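Local coordinates for UDP-glucose 6-dehydrogenase (Pyrobaculum islandicum, PDB 3VTF), which probably catalyses the two-step, NAD(+)-dependent oxidation of UDP-alpha-D-glucose to UDP-alpha-D-glucuronate, at residues A[67-71]-A[345-349]; A[235-240]-A[279-285]; A[275-279]-A[440-444]. All blocks are in the same frame, centred on the assembly; numbering follows the deposited sequence.

Interaction 1: residues A[67-71]-A[345-349]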
ATOM      1  N   ILE A  67      11.955  25.144  17.599  1.00 33.04           N
ATOM      2  CA  ILE A  67      11.423  23.765  17.470  1.00 35.69           C
ATOM      3  C   ILE A  67      12.616  22.908  17.261  1.00 37.16           C
ATOM      4  O   ILE A  67      13.653  23.405  16.783  1.00 35.93           O
ATOM      5  CB  ILE A  67      10.440  23.585  16.239  1.00 36.02           C
ATOM      6  CG1 ILE A  67      11.078  24.034  14.902  1.00 42.40           C
ATOM      7  CG2 ILE A  67       9.098  24.264  16.533  1.00 39.49           C
ATOM      8  CD1 ILE A  67      10.438  23.407  13.649  1.00 43.63           C
ATOM      9  N   TYR A  68      12.515  21.628  17.595  1.00 36.98           N
ATOM     10  CA  TYR A  68      13.672  20.793  17.432  1.00 36.29           C
ATOM     11  C   TYR A  68      13.635  20.082  16.117  1.00 36.80           C
ATOM     12  O   TYR A  68      12.705  19.333  15.872  1.00 31.01           O
ATOM     13  CB  TYR A  68      13.774  19.751  18.557  1.00 33.89           C
ATOM     14  CG  TYR A  68      14.821  18.771  18.251  1.00 38.01           C
ATOM     15  CD1 TYR A  68      16.193  19.161  18.211  1.00 40.37           C
ATOM     16  CD2 TYR A  68      14.490  17.436  17.963  1.00 39.73           C
ATOM     17  CE1 TYR A  68      17.184  18.219  17.914  1.00 42.85           C
ATOM     18  CE2 TYR A  68      15.484  16.514  17.658  1.00 39.65           C
ATOM     19  CZ  TYR A  68      16.810  16.923  17.664  1.00 42.64           C
ATOM     20  OH  TYR A  68      17.725  16.020  17.337  1.00 49.89           O
ATOM     21  N   GLU A  69      14.683  20.225  15.316  1.00 33.08           N
ATOM     22  CA  GLU A  69      14.750  19.520  14.043  1.00 33.80           C
ATOM     23  C   GLU A  69      16.229  19.316  13.741  1.00 28.99           C
ATOM     24  O   GLU A  69      16.987  20.300  13.724  1.00 34.15           O
ATOM     25  CB  GLU A  69      14.103  20.395  12.941  1.00 35.30           C
ATOM     26  CG  GLU A  69      14.096  19.796  11.536  1.00 29.95           C
ATOM     27  CD  GLU A  69      13.386  18.457  11.393  1.00 26.67           C
ATOM     28  OE1 GLU A  69      12.250  18.221  11.852  1.00 28.76           O
ATOM     29  OE2 GLU A  69      13.910  17.575  10.714  1.00 30.24           O
ATOM     30  N   PRO A  70      16.649  18.070  13.517  1.00 35.08           N
ATOM     31  CA  PRO A  70      18.077  17.743  13.388  1.00 32.98           C
ATOM     32  C   PRO A  70      18.775  18.598  12.322  1.00 33.91           C
ATOM     33  O   PRO A  70      18.308  18.633  11.142  1.00 29.98           O
ATOM     34  CB  PRO A  70      18.061  16.263  12.958  1.00 31.31           C
ATOM     35  CG  PRO A  70      16.835  15.713  13.643  1.00 35.38           C
ATOM     36  CD  PRO A  70      15.811  16.850  13.603  1.00 33.42           C
ATOM     37  N   GLY A  71      19.836  19.316  12.732  1.00 28.82           N
ATOM     38  CA  GLY A  71      20.606  20.145  11.757  1.00 34.54           C
ATOM     39  C   GLY A  71      20.002  21.543  11.481  1.00 35.91           C
ATOM     40  O   GLY A  71      20.604  22.338  10.779  1.00 33.15           O
ATOM     41  N   PRO A 345      10.403   8.775  17.291  1.00 31.65           N
ATOM     42  CA  PRO A 345      11.722   9.053  17.853  1.00 30.80           C
ATOM     43  C   PRO A 345      12.377  10.317  17.271  1.00 35.06           C
ATOM     44  O   PRO A 345      12.132  10.706  16.122  1.00 29.08           O
ATOM     45  CB  PRO A 345      12.566   7.819  17.420  1.00 31.51           C
ATOM     46  CG  PRO A 345      11.549   6.705  17.258  1.00 33.25           C
ATOM     47  CD  PRO A 345      10.400   7.450  16.589  1.00 33.03           C
ATOM     48  N   ASN A 346      13.221  10.944  18.093  1.00 41.60           N
ATOM     49  CA  ASN A 346      13.987  12.081  17.621  1.00 45.87           C
ATOM     50  C   ASN A 346      13.158  13.367  17.275  1.00 43.96           C
ATOM     51  O   ASN A 346      13.365  14.052  16.236  1.00 44.07           O
ATOM     52  CB  ASN A 346      14.890  11.652  16.478  1.00 43.55           C
ATOM     53  CG  ASN A 346      16.156  12.475  16.465  1.00 55.26           C
ATOM     54  OD1 ASN A 346      16.616  12.945  17.545  1.00 50.94           O
ATOM     55  ND2 ASN A 346      16.700  12.731  15.270  1.00 53.75           N
ATOM     56  N   THR A 347      12.173  13.633  18.133  1.00 40.11           N
ATOM     57  CA  THR A 347      11.474  14.917  18.099  1.00 42.13           C
ATOM     58  C   THR A 347      11.044  15.097  19.513  1.00 38.78           C
ATOM     59  O   THR A 347      11.095  14.157  20.360  1.00 39.19           O
ATOM     60  CB  THR A 347      10.186  14.912  17.254  1.00 44.72           C
ATOM     61  OG1 THR A 347       9.359  13.839  17.725  1.00 40.70           O
ATOM     62  CG2 THR A 347      10.430  14.681  15.749  1.00 43.14           C
ATOM     63  N   ASP A 348      10.571  16.309  19.792  1.00 40.16           N
ATOM     64  CA  ASP A 348      10.025  16.585  21.098  1.00 39.23           C
ATOM     65  C   ASP A 348       8.516  16.872  20.972  1.00 41.11           C
ATOM     66  O   ASP A 348       7.814  17.087  21.967  1.00 43.30           O
ATOM     67  CB  ASP A 348      10.808  17.675  21.865  1.00 48.13           C
ATOM     68  CG  ASP A 348      10.731  19.044  21.203  1.00 53.95           C
ATOM     69  OD1 ASP A 348      10.602  19.074  19.973  1.00 44.26           O
ATOM     70  OD2 ASP A 348      10.817  20.082  21.929  1.00 52.69           O
ATOM     71  N   ASP A 349       8.044  16.771  19.757  1.00 36.83           N
ATOM     72  CA  ASP A 349       6.620  16.914  19.401  1.00 34.82           C
ATOM     73  C   ASP A 349       5.746  15.787  19.987  1.00 34.08           C
ATOM     74  O   ASP A 349       5.986  14.587  19.695  1.00 32.67           O
ATOM     75  CB  ASP A 349       6.550  16.902  17.842  1.00 29.09           C
ATOM     76  CG  ASP A 349       5.199  17.293  17.302  1.00 30.81           C
ATOM     77  OD1 ASP A 349       4.216  17.348  18.055  1.00 34.02           O
ATOM     78  OD2 ASP A 349       5.116  17.552  16.083  1.00 32.82           O
TER
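Tyr-68 reaches from the loop ahead of helix 72-81, in the NAD-binding Rossmann-like domain, to the 345-349 loop of the UDP-binding domain, so the contact spans the interdomain cleft of a UDP-glucose dehydrogenase. Its CB packs against the carboxylate of Asp-348, with OD1 3.5 Å away, while Asp-348 OD2 is drawn off into a salt bridge with Lys-379. The ring, swung opposite the backbone N (chi1 170°), presents its edge to the facing backbone: CD2 is 3.9 Å from CA of Thr-347, whose side chain also touches the UDP-glucose-binding Glu-179, and CE2 is 3.5 Å from the carbonyl O of Asn-346, a buried oxygen with no hydrogen-bond partner in the model. The hydroxyl donates a long hydrogen bond of 3.3 Å from OH to Asn-346 OD1, arriving from above the carbonyl plane with ring and amide planes 71° apart. Glu-69 CB points away from the facing loop, and its carboxylate takes the backbone N-H groups of Gly-180 and Ala-182, anchoring the loop within its own domain. Pro-70 and the Asn-346 amide run alongside one another, pointing opposite ways, with CG of Pro-70 3.4 Å from ND2 of Asn-346.

Interaction 2: residues A[235-240]-A[279-285]. With UPG (uridine-5'-diphosphate-glucose), chain B.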
ATOM      1  N   LEU A 235       0.165   6.109   3.085  1.00 18.92           N
ATOM      2  CA  LEU A 235       1.122   5.721   4.148  1.00 17.94           C
ATOM      3  C   LEU A 235       0.411   5.291   5.430  1.00 19.87           C
ATOM      4  O   LEU A 235       0.799   4.298   6.087  1.00 18.29           O
ATOM      5  CB  LEU A 235       2.106   6.832   4.435  1.00 18.53           C
ATOM      6  CG  LEU A 235       3.033   7.125   3.206  1.00 20.42           C
ATOM      7  CD1 LEU A 235       3.695   8.504   3.287  1.00 23.21           C
ATOM      8  CD2 LEU A 235       4.108   6.032   3.055  1.00 21.57           C
ATOM      9  N   ALA A 236      -0.599   6.064   5.829  1.00 18.76           N
ATOM     10  CA  ALA A 236      -1.393   5.693   6.997  1.00 19.65           C
ATOM     11  C   ALA A 236      -2.056   4.328   6.792  1.00 17.86           C
ATOM     12  O   ALA A 236      -2.137   3.517   7.731  1.00 19.18           O
ATOM     13  CB  ALA A 236      -2.448   6.815   7.283  1.00 19.76           C
ATOM     14  N   LEU A 237      -2.488   4.061   5.546  1.00 18.27           N
ATOM     15  CA  LEU A 237      -3.124   2.814   5.177  1.00 19.28           C
ATOM     16  C   LEU A 237      -2.123   1.657   5.320  1.00 20.07           C
ATOM     17  O   LEU A 237      -2.513   0.544   5.760  1.00 17.00           O
ATOM     18  CB  LEU A 237      -3.672   2.889   3.719  1.00 19.77           C
ATOM     19  CG  LEU A 237      -4.182   1.682   2.975  1.00 21.43           C
ATOM     20  CD1 LEU A 237      -4.927   1.976   1.648  1.00 20.41           C
ATOM     21  CD2 LEU A 237      -2.969   0.903   2.521  1.00 33.57           C
ATOM     22  N   LYS A 238      -0.869   1.855   4.883  1.00 16.98           N
ATOM     23  CA  LYS A 238       0.121   0.754   5.086  1.00 19.20           C
ATOM     24  C   LYS A 238       0.254   0.439   6.514  1.00 17.28           C
ATOM     25  O   LYS A 238       0.404  -0.758   6.824  1.00 19.09           O
ATOM     26  CB  LYS A 238       1.528   1.082   4.530  1.00 20.22           C
ATOM     27  CG  LYS A 238       1.455   1.504   3.052  1.00 24.50           C
ATOM     28  CD  LYS A 238       2.769   1.454   2.185  1.00 29.65           C
ATOM     29  CE  LYS A 238       3.762   0.323   2.526  1.00 29.70           C
ATOM     30  NZ  LYS A 238       4.974   0.304   1.568  1.00 21.42           N
ATOM     31  N   ILE A 239       0.353   1.470   7.378  1.00 15.72           N
ATOM     32  CA  ILE A 239       0.510   1.250   8.813  1.00 16.48           C
ATOM     33  C   ILE A 239      -0.723   0.459   9.377  1.00 19.12           C
ATOM     34  O   ILE A 239      -0.571  -0.522  10.135  1.00 18.12           O
ATOM     35  CB  ILE A 239       0.658   2.598   9.536  1.00 17.28           C
ATOM     36  CG1 ILE A 239       1.974   3.287   9.073  1.00 19.09           C
ATOM     37  CG2 ILE A 239       0.766   2.426  11.036  1.00 17.78           C
ATOM     38  CD1 ILE A 239       2.086   4.729   9.540  1.00 17.08           C
ATOM     39  N   SER A 240      -1.922   0.904   9.024  1.00 17.87           N
ATOM     40  CA  SER A 240      -3.148   0.263   9.550  1.00 18.88           C
ATOM     41  C   SER A 240      -3.341  -1.138   8.986  1.00 17.39           C
ATOM     42  O   SER A 240      -3.859  -2.043   9.687  1.00 19.09           O
ATOM     43  CB  SER A 240      -4.384   1.166   9.202  1.00 17.90           C
ATOM     44  OG  SER A 240      -4.352   2.243  10.060  1.00 19.82           O
ATOM     45  N   GLY A 279       0.183   2.498  16.232  1.00 21.75           N
ATOM     46  CA  GLY A 279      -0.466   3.285  15.142  1.00 20.48           C
ATOM     47  C   GLY A 279       0.230   4.596  14.889  1.00 22.73           C
ATOM     48  O   GLY A 279       1.299   4.871  15.498  1.00 20.76           O
ATOM     49  N   PHE A 280      -0.390   5.477  14.093  1.00 23.61           N
ATOM     50  CA  PHE A 280       0.334   6.762  13.764  1.00 22.45           C
ATOM     51  C   PHE A 280      -0.212   7.889  14.609  1.00 21.93           C
ATOM     52  O   PHE A 280      -1.450   7.971  14.840  1.00 21.08           O
ATOM     53  CB  PHE A 280       0.204   7.058  12.245  1.00 20.77           C
ATOM     54  CG  PHE A 280      -1.226   6.814  11.691  1.00 21.91           C
ATOM     55  CD1 PHE A 280      -2.175   7.844  11.721  1.00 20.23           C
ATOM     56  CD2 PHE A 280      -1.597   5.602  11.129  1.00 21.46           C
ATOM     57  CE1 PHE A 280      -3.454   7.688  11.253  1.00 20.06           C
ATOM     58  CE2 PHE A 280      -2.889   5.398  10.640  1.00 23.55           C
ATOM     59  CZ  PHE A 280      -3.852   6.460  10.718  1.00 18.64           C
ATOM     60  N   GLY A 281       0.694   8.791  15.067  1.00 19.73           N
ATOM     61  CA  GLY A 281       0.271  10.008  15.706  1.00 20.65           C
ATOM     62  C   GLY A 281       0.878  11.188  14.916  1.00 23.14           C
ATOM     63  O   GLY A 281       1.108  11.090  13.681  1.00 23.43           O
ATOM     64  N   GLY A 282       1.142  12.281  15.609  1.00 21.97           N
ATOM     65  CA  GLY A 282       1.717  13.488  14.949  1.00 24.98           C
ATOM     66  C   GLY A 282       0.568  14.367  14.420  1.00 25.53           C
ATOM     67  O   GLY A 282      -0.621  13.976  14.434  1.00 24.80           O
ATOM     68  N   SER A 283       0.931  15.547  13.954  1.00 25.17           N
ATOM     69  CA  SER A 283      -0.068  16.524  13.532  1.00 25.39           C
ATOM     70  C   SER A 283      -0.462  16.362  12.106  1.00 28.21           C
ATOM     71  O   SER A 283      -1.232  17.198  11.639  1.00 33.53           O
ATOM     72  CB  SER A 283       0.400  17.982  13.722  1.00 28.11           C
ATOM     73  OG  SER A 283       1.594  18.185  12.982  1.00 35.28           O
ATOM     74  N   CYS A 284      -0.003  15.296  11.404  1.00 24.29           N
ATOM     75  CA  CYS A 284      -0.454  15.139  10.030  1.00 24.90           C
ATOM     76  C   CYS A 284      -1.354  13.973   9.739  1.00 26.35           C
ATOM     77  O   CYS A 284      -2.450  14.171   9.196  1.00 22.13           O
ATOM     78  CB  CYS A 284       0.765  15.163   9.084  1.00 29.79           C
ATOM     79  SG  CYS A 284       1.461  16.896   9.143  1.00 42.94           S
ATOM     80  N   PHE A 285      -0.874  12.729   9.956  1.00 19.69           N
ATOM     81  CA  PHE A 285      -1.613  11.626   9.412  1.00 19.74           C
ATOM     82  C   PHE A 285      -3.045  11.490   9.996  1.00 17.87           C
ATOM     83  O   PHE A 285      -3.968  11.223   9.245  1.00 20.90           O
ATOM     84  CB  PHE A 285      -0.846  10.288   9.694  1.00 21.33           C
ATOM     85  CG  PHE A 285       0.233   9.972   8.673  1.00 24.10           C
ATOM     86  CD1 PHE A 285       0.594  10.900   7.655  1.00 20.50           C
ATOM     87  CD2 PHE A 285       0.839   8.736   8.692  1.00 21.83           C
ATOM     88  CE1 PHE A 285       1.589  10.581   6.740  1.00 23.36           C
ATOM     89  CE2 PHE A 285       1.778   8.409   7.737  1.00 23.04           C
ATOM     90  CZ  PHE A 285       2.194   9.364   6.797  1.00 21.16           C
TER
HETATM   91  N1  UPG B1001       4.621   5.081  12.067  1.00 23.90           N
HETATM   92  C2  UPG B1001       4.172   3.759  12.361  1.00 23.29           C
HETATM   93  N3  UPG B1001       4.642   2.741  11.637  1.00 22.31           N
HETATM   94  C4  UPG B1001       5.494   2.983  10.570  1.00 24.34           C
HETATM   95  C5  UPG B1001       5.950   4.301  10.220  1.00 23.78           C
HETATM   96  C6  UPG B1001       5.431   5.353  11.001  1.00 22.90           C
HETATM   97  O2  UPG B1001       3.361   3.523  13.312  1.00 22.06           O
HETATM   98  O4  UPG B1001       5.875   1.984   9.872  1.00 22.33           O
HETATM   99  C1C UPG B1001       4.022   6.144  12.908  1.00 22.68           C
HETATM  100  C2C UPG B1001       5.118   6.989  13.528  1.00 25.70           C
HETATM  101  O2C UPG B1001       5.542   6.484  14.792  1.00 23.54           O
HETATM  102  C3C UPG B1001       4.422   8.358  13.686  1.00 25.06           C
HETATM  103  C4C UPG B1001       3.452   8.423  12.505  1.00 21.74           C
HETATM  104  O4C UPG B1001       3.393   7.072  11.996  1.00 23.46           O
HETATM  105  O3C UPG B1001       3.575   8.327  14.867  1.00 24.60           O
HETATM  106  C5C UPG B1001       3.929   9.354  11.365  1.00 26.48           C
HETATM  107  O5C UPG B1001       5.329   9.117  11.170  1.00 26.47           O
HETATM  108  PA  UPG B1001       6.164  10.005  10.004  1.00 30.73           P
HETATM  109  O1A UPG B1001       5.599   9.701   8.579  1.00 25.13           O
HETATM  110  O2A UPG B1001       7.675   9.923  10.339  1.00 33.07           O
HETATM  111  O3A UPG B1001       5.851  11.481  10.568  1.00 29.60           O
HETATM  112  PB  UPG B1001       5.510  12.898   9.814  1.00 31.34           P
HETATM  113  O1B UPG B1001       6.609  13.867  10.169  1.00 32.13           O
HETATM  114  O2B UPG B1001       4.121  13.081  10.476  1.00 33.54           O
HETATM  115  O3B UPG B1001       5.564  12.754   8.227  1.00 28.67           O
HETATM  116  C1' UPG B1001       4.340  12.571   7.451  1.00 28.03           C
HETATM  117  C2' UPG B1001       4.752  12.022   6.103  1.00 26.37           C
HETATM  118  C3' UPG B1001       5.468  13.152   5.324  1.00 27.25           C
HETATM  119  C4' UPG B1001       4.494  14.351   5.239  1.00 28.37           C
HETATM  120  C5' UPG B1001       4.260  14.887   6.707  1.00 27.96           C
HETATM  121  C6' UPG B1001       3.272  16.065   6.861  1.00 27.79           C
HETATM  122  O2' UPG B1001       5.729  11.001   6.546  1.00 25.44           O
HETATM  123  O3' UPG B1001       5.770  12.642   4.040  1.00 25.38           O
HETATM  124  O4' UPG B1001       5.176  15.395   4.510  1.00 29.95           O
HETATM  125  O5' UPG B1001       3.573  13.769   7.339  1.00 31.91           O
HETATM  126  O6' UPG B1001       2.283  16.015   5.805  1.00 23.12           O
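Phe-280 of the loop ahead of helix 285-298, and Phe-285 at the helix's first position, pack on the long central helix 221-251, lining part of the UDP-glucose pocket in the central domain from uracil to glucose. The ligand touches both segments. Gly-281 N donates a nearly straight hydrogen bond to O3C of the ribose (2.9 Å, 176°), and CB of Phe-280 lies 3.2 Å from the ribose ring oxygen O4C. Ile-239 lies against the nucleoside, CG1 near the uracil and CD1 3.6 Å from N1 of the base. At the sugar end SG of Cys-284, the predicted nucleophile, lies next to C6', the carbon to be oxidised, and CE1 of Phe-285 is 3.5 Å from C1'.

The next layer is apolar. The methyl of Ala-236 sits over one face of the Phe-280 ring in a CH-pi contact, CB 3.9 Å from the centroid, while CG2 of Ile-239 meets the same ring at its edge. Phe-285 has its CG anti to the carbonyl carbon (chi1 -84°), which carries its ring between the glucose and the helix; there CZ comes 3.5 Å from CB of Leu-235. Further out, Leu-237 packs on its counterpart Leu-237 of the second subunit. Ser-240 OG is hydrogen-bonded to Val-309 O and also lies 3.5 Å from CE2 of Phe-280, near the plane of that ring.

Interaction 3: residues A[275-279]-A[440-444]. With UPG (uridine-5'-diphosphate-glucose), chain B.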
ATOM      1  N   GLY A 275       5.371  -0.824   9.756  1.00 25.09           N
ATOM      2  CA  GLY A 275       5.716  -0.975  11.150  1.00 25.52           C
ATOM      3  C   GLY A 275       4.476  -1.037  12.040  1.00 26.53           C
ATOM      4  O   GLY A 275       4.006  -0.010  12.580  1.00 23.43           O
ATOM      5  N   ALA A 276       3.989  -2.261  12.234  1.00 21.65           N
ATOM      6  CA  ALA A 276       2.814  -2.499  13.052  1.00 21.82           C
ATOM      7  C   ALA A 276       3.139  -2.010  14.457  1.00 20.52           C
ATOM      8  O   ALA A 276       4.298  -1.919  14.846  1.00 21.70           O
ATOM      9  CB  ALA A 276       2.571  -4.007  13.077  1.00 22.58           C
ATOM     10  N   GLY A 277       2.119  -1.659  15.213  1.00 19.00           N
ATOM     11  CA  GLY A 277       2.289  -1.207  16.609  1.00 21.96           C
ATOM     12  C   GLY A 277       1.136  -0.326  17.030  1.00 22.27           C
ATOM     13  O   GLY A 277      -0.015  -0.609  16.692  1.00 20.29           O
ATOM     14  N   LEU A 278       1.441   0.693  17.835  1.00 20.95           N
ATOM     15  CA  LEU A 278       0.379   1.508  18.421  1.00 22.59           C
ATOM     16  C   LEU A 278      -0.338   2.406  17.446  1.00 22.76           C
ATOM     17  O   LEU A 278      -1.351   3.025  17.814  1.00 22.04           O
ATOM     18  CB  LEU A 278       0.947   2.399  19.528  1.00 22.00           C
ATOM     19  CG  LEU A 278       1.337   1.766  20.841  1.00 24.09           C
ATOM     20  CD1 LEU A 278       1.688   2.957  21.763  1.00 22.29           C
ATOM     21  CD2 LEU A 278       0.069   1.145  21.387  1.00 24.87           C
ATOM     22  N   GLY A 279       0.183   2.498  16.232  1.00 21.75           N
ATOM     23  CA  GLY A 279      -0.466   3.285  15.142  1.00 20.48           C
ATOM     24  C   GLY A 279       0.230   4.596  14.889  1.00 22.73           C
ATOM     25  O   GLY A 279       1.299   4.871  15.498  1.00 20.76           O
ATOM     26  N   GLY A 440       3.268  -8.300  22.418  1.00 23.46           N
ATOM     27  CA  GLY A 440       3.330  -7.376  21.263  1.00 22.90           C
ATOM     28  C   GLY A 440       1.930  -6.825  21.000  1.00 25.04           C
ATOM     29  O   GLY A 440       0.914  -7.540  21.115  1.00 22.68           O
ATOM     30  N   VAL A 441       1.847  -5.551  20.664  1.00 22.99           N
ATOM     31  CA  VAL A 441       0.524  -4.948  20.468  1.00 22.62           C
ATOM     32  C   VAL A 441      -0.099  -5.534  19.188  1.00 21.49           C
ATOM     33  O   VAL A 441      -1.321  -5.631  19.116  1.00 22.13           O
ATOM     34  CB  VAL A 441       0.569  -3.390  20.360  1.00 25.85           C
ATOM     35  CG1 VAL A 441      -0.829  -2.849  20.178  1.00 34.31           C
ATOM     36  CG2 VAL A 441       1.020  -2.838  21.713  1.00 33.79           C
ATOM     37  N   ALA A 442       0.740  -5.926  18.208  1.00 19.86           N
ATOM     38  CA  ALA A 442       0.242  -6.407  16.921  1.00 18.36           C
ATOM     39  C   ALA A 442       1.146  -7.470  16.376  1.00 17.37           C
ATOM     40  O   ALA A 442       1.417  -7.609  15.134  1.00 17.26           O
ATOM     41  CB  ALA A 442       0.180  -5.175  15.981  1.00 20.04           C
ATOM     42  N   TRP A 443       1.694  -8.287  17.281  1.00 19.14           N
ATOM     43  CA  TRP A 443       2.453  -9.452  16.837  1.00 19.07           C
ATOM     44  C   TRP A 443       2.540 -10.339  18.083  1.00 22.04           C
ATOM     45  O   TRP A 443       2.275  -9.891  19.221  1.00 21.55           O
ATOM     46  CB  TRP A 443       3.897  -9.100  16.378  1.00 18.04           C
ATOM     47  CG  TRP A 443       4.629  -8.196  17.365  1.00 20.40           C
ATOM     48  CD1 TRP A 443       5.475  -8.567  18.410  1.00 22.60           C
ATOM     49  CD2 TRP A 443       4.532  -6.736  17.478  1.00 21.06           C
ATOM     50  NE1 TRP A 443       5.935  -7.450  19.097  1.00 23.09           N
ATOM     51  CE2 TRP A 443       5.378  -6.342  18.612  1.00 21.62           C
ATOM     52  CE3 TRP A 443       3.903  -5.748  16.717  1.00 22.77           C
ATOM     53  CZ2 TRP A 443       5.548  -5.019  18.988  1.00 23.69           C
ATOM     54  CZ3 TRP A 443       4.019  -4.414  17.132  1.00 20.55           C
ATOM     55  CH2 TRP A 443       4.867  -4.045  18.219  1.00 22.87           C
ATOM     56  N   ALA A 444       2.952 -11.573  17.865  1.00 23.09           N
ATOM     57  CA  ALA A 444       3.331 -12.448  19.012  1.00 27.75           C
ATOM     58  C   ALA A 444       4.813 -12.292  19.247  1.00 30.72           C
ATOM     59  O   ALA A 444       5.598 -11.980  18.308  1.00 29.35           O
ATOM     60  CB  ALA A 444       2.998 -13.873  18.656  1.00 26.71           C
ATOM     61  OXT ALA A 444       5.285 -12.454  20.392  1.00 35.74           O
TER
HETATM   62  N1  UPG B1001       4.621   5.081  12.067  1.00 23.90           N
HETATM   63  C2  UPG B1001       4.172   3.759  12.361  1.00 23.29           C
HETATM   64  N3  UPG B1001       4.642   2.741  11.637  1.00 22.31           N
HETATM   65  C4  UPG B1001       5.494   2.983  10.570  1.00 24.34           C
HETATM   66  C5  UPG B1001       5.950   4.301  10.220  1.00 23.78           C
HETATM   67  C6  UPG B1001       5.431   5.353  11.001  1.00 22.90           C
HETATM   68  O2  UPG B1001       3.361   3.523  13.312  1.00 22.06           O
HETATM   69  O4  UPG B1001       5.875   1.984   9.872  1.00 22.33           O
HETATM   70  C1C UPG B1001       4.022   6.144  12.908  1.00 22.68           C
HETATM   71  C2C UPG B1001       5.118   6.989  13.528  1.00 25.70           C
HETATM   72  O2C UPG B1001       5.542   6.484  14.792  1.00 23.54           O
HETATM   73  C3C UPG B1001       4.422   8.358  13.686  1.00 25.06           C
HETATM   74  C4C UPG B1001       3.452   8.423  12.505  1.00 21.74           C
HETATM   75  O4C UPG B1001       3.393   7.072  11.996  1.00 23.46           O
HETATM   76  O3C UPG B1001       3.575   8.327  14.867  1.00 24.60           O
HETATM   77  C5C UPG B1001       3.929   9.354  11.365  1.00 26.48           C
HETATM   78  O5C UPG B1001       5.329   9.117  11.170  1.00 26.47           O
HETATM   79  PA  UPG B1001       6.164  10.005  10.004  1.00 30.73           P
HETATM   80  O1A UPG B1001       5.599   9.701   8.579  1.00 25.13           O
HETATM   81  O2A UPG B1001       7.675   9.923  10.339  1.00 33.07           O
HETATM   82  O3A UPG B1001       5.851  11.481  10.568  1.00 29.60           O
HETATM   83  PB  UPG B1001       5.510  12.898   9.814  1.00 31.34           P
HETATM   84  O1B UPG B1001       6.609  13.867  10.169  1.00 32.13           O
HETATM   85  O2B UPG B1001       4.121  13.081  10.476  1.00 33.54           O
HETATM   86  O3B UPG B1001       5.564  12.754   8.227  1.00 28.67           O
HETATM   87  C1' UPG B1001       4.340  12.571   7.451  1.00 28.03           C
HETATM   88  C2' UPG B1001       4.752  12.022   6.103  1.00 26.37           C
HETATM   89  C3' UPG B1001       5.468  13.152   5.324  1.00 27.25           C
HETATM   90  C4' UPG B1001       4.494  14.351   5.239  1.00 28.37           C
HETATM   91  C5' UPG B1001       4.260  14.887   6.707  1.00 27.96           C
HETATM   92  C6' UPG B1001       3.272  16.065   6.861  1.00 27.79           C
HETATM   93  O2' UPG B1001       5.729  11.001   6.546  1.00 25.44           O
HETATM   94  O3' UPG B1001       5.770  12.642   4.040  1.00 25.38           O
HETATM   95  O4' UPG B1001       5.176  15.395   4.510  1.00 29.95           O
HETATM   96  O5' UPG B1001       3.573  13.769   7.339  1.00 31.91           O
HETATM   97  O6' UPG B1001       2.283  16.015   5.805  1.00 23.12           O
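The glycine-rich loop that holds the uracil of UDP-glucose is backed by the C-terminal tail of the UDP-binding domain. On the ligand side Gly-275 reads the base with its backbone: its N donates to O4 of UPG, a bent bond (137°), and its O accepts a straighter one from N3 of UPG at 3.0 Å. On the apolar tail side the methyls of Ala-276 and Ala-442 meet (CB to CB 3.9 Å), and the Leu-278 and Val-441 side chains cross at about a right angle, CD2 of Leu-278 being 4.1 Å from CG2 of Val-441. Trp-443, its CG between the backbone N and the carbonyl carbon (chi1 47°), sends the six-membered end of its indole to the loop, CZ3 lying 3.4 Å from Ala-276 O and 3.7 Å from Gly-277 CA, the latter at the ring edge, while NE1 is hydrogen-bonded to Tyr-438 OH. Without the indole, as with an alanine here, the loop at Ala-276 and Gly-277 would probably lose its backing and Tyr-438 OH its NE1 partner. Asn-243 of helix 221-251 binds Gly-277 N, Tyr-257 of helix 256-264 binds Ala-276 O, and Val-441, just past strand 437-440, packs on Met-316 and Ala-320 of helix 304-328.

How the interactions relate
Interaction 1 is a surface contact, whereas interactions 2 and 3 are buried. Their segments join different parts of the fold: 67-71 with 345-349 links the NAD-binding and UDP-binding domains, 235-240 with 279-285 stays within the central domain, and 275-279 with 440-444 ties that domain to the C-terminal tail. Polar chemistry follows place, since only interaction 1 has a hydrogen bond between its segments; in the other two the contact between the segments is mostly apolar, and their hydrogen bonds go to UPG and to other parts of the protein. Interactions 2 and 3 use overlapping parts of the 275-285 chain, sharing Gly-279, and touch the same ligand, their centres about 13 Å apart. Interaction 1 lies about 18 Å, centre to centre, from interaction 2.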